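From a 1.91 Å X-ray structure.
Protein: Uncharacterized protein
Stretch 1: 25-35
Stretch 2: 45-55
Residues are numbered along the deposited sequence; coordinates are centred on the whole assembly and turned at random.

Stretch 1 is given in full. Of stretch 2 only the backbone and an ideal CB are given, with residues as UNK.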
# COMPACT_ATOMS: atom_id res chain seq x y z
N ALA A 25 -8.84 -27.64 27.01
CA ALA A 25 -8.11 -26.92 25.96
C ALA A 25 -7.25 -25.85 26.62
O ALA A 25 -7.33 -25.64 27.83
CB ALA A 25 -9.08 -26.29 24.94
N GLY A 26 -6.39 -25.22 25.83
CA GLY A 26 -5.51 -24.15 26.28
C GLY A 26 -4.22 -24.61 26.88
O GLY A 26 -4.10 -25.77 27.27
N ALA A 27 -3.27 -23.67 27.01
CA ALA A 27 -1.94 -23.93 27.60
C ALA A 27 -2.06 -24.53 29.01
O ALA A 27 -1.28 -25.40 29.38
CB ALA A 27 -1.10 -22.64 27.66
N ASN A 28 -3.04 -24.08 29.78
CA ASN A 28 -3.26 -24.54 31.14
C ASN A 28 -4.28 -25.67 31.29
O ASN A 28 -4.63 -26.01 32.42
CB ASN A 28 -3.67 -23.36 32.00
CG ASN A 28 -2.58 -22.34 32.09
OD1 ASN A 28 -1.40 -22.68 32.18
ND2 ASN A 28 -2.96 -21.09 32.05
N GLY A 29 -4.73 -26.24 30.18
CA GLY A 29 -5.59 -27.41 30.18
C GLY A 29 -6.89 -27.21 30.93
O GLY A 29 -7.41 -28.13 31.51
N ASP A 30 -7.41 -25.99 30.89
CA ASP A 30 -8.58 -25.63 31.67
C ASP A 30 -9.64 -24.82 30.90
O ASP A 30 -10.49 -24.23 31.52
CB ASP A 30 -8.10 -24.85 32.87
CG ASP A 30 -7.44 -23.50 32.49
OD1 ASP A 30 -7.22 -23.18 31.29
OD2 ASP A 30 -7.11 -22.76 33.44
N LYS A 31 -9.59 -24.81 29.56
CA LYS A 31 -10.62 -24.11 28.78
C LYS A 31 -11.67 -25.10 28.28
O LYS A 31 -11.33 -26.09 27.63
CB LYS A 31 -10.01 -23.37 27.60
CG LYS A 31 -9.03 -22.29 28.00
CD LYS A 31 -8.53 -21.50 26.79
CE LYS A 31 -7.67 -20.32 27.20
NZ LYS A 31 -7.21 -19.59 25.99
N VAL A 32 -12.93 -24.83 28.59
CA VAL A 32 -14.06 -25.65 28.17
C VAL A 32 -14.48 -25.07 26.83
O VAL A 32 -14.74 -23.88 26.76
CB VAL A 32 -15.24 -25.55 29.15
CG1 VAL A 32 -16.39 -26.40 28.64
CG2 VAL A 32 -14.78 -25.91 30.59
N VAL A 33 -14.55 -25.90 25.78
CA VAL A 33 -14.86 -25.48 24.41
C VAL A 33 -16.01 -26.34 23.86
O VAL A 33 -15.93 -27.56 23.83
CB VAL A 33 -13.65 -25.61 23.48
CG1 VAL A 33 -14.01 -25.13 22.08
CG2 VAL A 33 -12.48 -24.79 24.02
N GLU A 34 -17.08 -25.68 23.47
CA GLU A 34 -18.29 -26.32 23.01
C GLU A 34 -18.13 -26.77 21.54
O GLU A 34 -17.55 -26.04 20.71
CB GLU A 34 -19.45 -25.32 23.14
CG GLU A 34 -20.85 -25.93 23.11
CD GLU A 34 -21.25 -26.61 24.41
OE1 GLU A 34 -20.98 -26.02 25.48
OE2 GLU A 34 -21.86 -27.71 24.37
N GLY A 35 -18.62 -27.96 21.22
CA GLY A 35 -18.60 -28.48 19.86
C GLY A 35 -19.89 -28.21 19.11
O GLY A 35 -20.94 -27.99 19.73
N UNK A 45 -17.40 -30.40 15.06
CA UNK A 45 -16.36 -29.36 15.00
C UNK A 45 -16.30 -28.53 16.27
O UNK A 45 -17.23 -28.50 17.06
CB UNK A 45 -16.60 -28.44 13.80
N UNK A 46 -15.17 -27.87 16.45
CA UNK A 46 -14.91 -26.96 17.56
C UNK A 46 -14.23 -25.72 17.03
O UNK A 46 -13.57 -25.78 16.01
CB UNK A 46 -14.06 -27.63 18.64
N UNK A 47 -14.34 -24.61 17.77
CA UNK A 47 -13.46 -23.48 17.42
C UNK A 47 -11.98 -23.92 17.51
O UNK A 47 -11.64 -24.90 18.19
CB UNK A 47 -13.72 -22.29 18.34
N UNK A 48 -11.13 -23.22 16.79
CA UNK A 48 -9.72 -23.57 16.76
C UNK A 48 -9.14 -23.41 18.16
O UNK A 48 -9.48 -22.48 18.87
CB UNK A 48 -8.96 -22.71 15.75
N UNK A 49 -8.28 -24.33 18.57
CA UNK A 49 -7.71 -24.32 19.91
C UNK A 49 -6.30 -23.74 19.92
O UNK A 49 -5.56 -23.78 18.91
CB UNK A 49 -7.70 -25.74 20.49
N UNK A 50 -5.91 -23.23 21.09
CA UNK A 50 -4.58 -22.68 21.27
C UNK A 50 -3.57 -23.74 20.92
O UNK A 50 -3.72 -24.89 21.32
CB UNK A 50 -4.37 -22.17 22.70
N UNK A 51 -2.53 -23.34 20.19
CA UNK A 51 -1.45 -24.23 19.75
C UNK A 51 -0.68 -24.83 20.93
O UNK A 51 -0.05 -25.85 20.77
CB UNK A 51 -0.48 -23.47 18.84
N UNK A 52 -0.76 -24.21 22.12
CA UNK A 52 -0.14 -24.72 23.34
C UNK A 52 -0.97 -25.82 24.06
O UNK A 52 -0.55 -26.33 25.08
CB UNK A 52 0.10 -23.55 24.30
N UNK A 53 -2.13 -26.18 23.53
CA UNK A 53 -2.98 -27.21 24.12
C UNK A 53 -2.31 -28.56 24.06
O UNK A 53 -1.68 -28.87 23.06
CB UNK A 53 -4.33 -27.27 23.41
N UNK A 54 -2.41 -29.34 25.13
CA UNK A 54 -1.92 -30.73 25.12
C UNK A 54 -3.02 -31.55 24.42
O UNK A 54 -4.01 -31.99 25.02
CB UNK A 54 -1.63 -31.25 26.53
N UNK A 55 -2.80 -31.73 23.11
CA UNK A 55 -3.73 -32.46 22.22
C UNK A 55 -3.68 -33.97 22.39
O UNK A 55 -4.53 -34.66 21.85
CB UNK A 55 -3.43 -32.12 20.76

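Position 45 has phi/psi of -125/161, and its CA-to-CB bond points away from stretch 1, with no atom of that stretch within 5.5 Å of the ideal CB; many side chains would suit. It is Asn45, which contributes through its backbone: Gly35 CA approaches Asn45 O at 3.1 Å, a CA-H...O contact with 122° at the hydrogen.

At 46 the bond points sideways, with the ideal CB 4.3 Å from Val33 CG1 and 4.4 Å from Glu34 O. Gly35 leaves room beside it, so a long aliphatic or an aromatic group could fit. Phe46 (chi1 -63°, m) brings its ring in: CE2 lies 3.4 Å from Gly35 CA, and Val33 O meets the ring edge, 3.7 Å from CE2. An ideal CB on Gly35 would sit 2.8 Å from Phe46 CE2, a clash.

Position 47, at -58/156, has angles that proline accepts, though other residues do too, and Val33 CG1 offers an apolar surface 4.7 Å from the ideal CB. Pro47 places CD 3.6 Å from Val33 CG1 and 3.4 Å from Glu34 O.

Position 48 points away and meets nothing of stretch 1, leaving the choice open; it is Arg48, whose guanidinium is hydrogen-bonded elsewhere in the structure.

At 49 the bond is sideways, but Ala25 CB lies 4.7 Å from the ideal CB and Val33 is near, favouring a medium aliphatic chain. Leu49 fits: its CD2 packs 4.0 Å from Ala25 CB and 3.9 Å from Val33 CG2.

Position 50 points toward stretch 1, its ideal CB 5.1 Å from Lys31 NZ and 4.7 Å from Ala27 N. A short acid suits best, though a polar amide could also serve. Asp50 forms a salt bridge, OD2 to Lys31 NZ at 2.8 Å, and a water bridges OD2 (2.7 Å) to Ala27 N (2.6 Å).

Position 51 is out of reach and unconstrained by stretch 1; it is Val51. Position 52 points toward Ala27, whose CB is 3.7 Å from the ideal CB, so many side chains with a CB could make this contact. Glu52 packs its CB 3.7 Å from Ala27 CB.

At 53 the ideal CB lies 3.8 Å from Gly26 N, a donor, inviting a small acceptor such as serine or threonine. Thr53 OG1 accepts from Gly26 N at 3.0 Å (142°) and donates to Asp50 O at 2.7 Å, within the type I turn 50-53.

Positions 54 and 55 have ideal CBs remote from stretch 1, allowing varied residues. Asp54 N reaches Gly26 O through a water, 2.9 Å from each atom; Phe55 makes no contact.

Stretch 2 45-55: NFPRLDVETDF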
# COMPACT_ATOMS: atom_id res chain seq x y z
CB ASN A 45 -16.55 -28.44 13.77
CG ASN A 45 -16.18 -29.14 12.50
OD1 ASN A 45 -15.01 -29.18 12.14
ND2 ASN A 45 -17.14 -29.83 11.89
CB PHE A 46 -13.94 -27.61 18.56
CG PHE A 46 -14.48 -28.85 19.20
CD1 PHE A 46 -14.29 -30.09 18.60
CD2 PHE A 46 -15.20 -28.77 20.38
CE1 PHE A 46 -14.80 -31.25 19.19
CE2 PHE A 46 -15.74 -29.92 20.96
CZ PHE A 46 -15.53 -31.16 20.37
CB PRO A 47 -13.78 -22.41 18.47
CG PRO A 47 -14.82 -22.97 19.37
CD PRO A 47 -15.28 -24.31 18.85
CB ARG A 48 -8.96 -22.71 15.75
CG ARG A 48 -9.42 -22.92 14.31
CD ARG A 48 -8.82 -21.92 13.34
NE ARG A 48 -9.07 -22.36 11.97
CZ ARG A 48 -8.37 -23.29 11.31
NH1 ARG A 48 -7.30 -23.91 11.85
NH2 ARG A 48 -8.71 -23.62 10.08
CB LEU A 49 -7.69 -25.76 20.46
CG LEU A 49 -9.01 -26.53 20.44
CD1 LEU A 49 -8.82 -27.88 21.14
CD2 LEU A 49 -10.09 -25.71 21.13
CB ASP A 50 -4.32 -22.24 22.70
CG ASP A 50 -5.29 -21.21 23.16
OD1 ASP A 50 -5.70 -20.41 22.30
OD2 ASP A 50 -5.64 -21.21 24.37
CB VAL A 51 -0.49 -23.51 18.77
CG1 VAL A 51 -1.25 -23.04 17.52
CG2 VAL A 51 0.17 -22.32 19.45
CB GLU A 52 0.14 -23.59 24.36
CG GLU A 52 0.93 -22.39 23.84
CD GLU A 52 0.08 -21.30 23.19
OE1 GLU A 52 -1.12 -21.51 22.87
OE2 GLU A 52 0.62 -20.20 22.98
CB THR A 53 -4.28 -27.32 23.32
OG1 THR A 53 -4.96 -26.05 23.36
CG2 THR A 53 -5.18 -28.47 23.87
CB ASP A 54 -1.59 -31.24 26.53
CG ASP A 54 -1.03 -32.67 26.54
OD1 ASP A 54 -1.07 -33.36 25.51
OD2 ASP A 54 -0.56 -33.10 27.61
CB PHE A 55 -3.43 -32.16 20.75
CG PHE A 55 -3.69 -30.74 20.34
CD1 PHE A 55 -4.96 -30.33 19.99
CD2 PHE A 55 -2.65 -29.83 20.23
CE1 PHE A 55 -5.21 -29.03 19.59
CE2 PHE A 55 -2.88 -28.52 19.84
CZ PHE A 55 -4.16 -28.12 19.51
O HOH W 1 -4.23 -28.64 27.30
O HOH W 2 -3.52 -21.23 26.12
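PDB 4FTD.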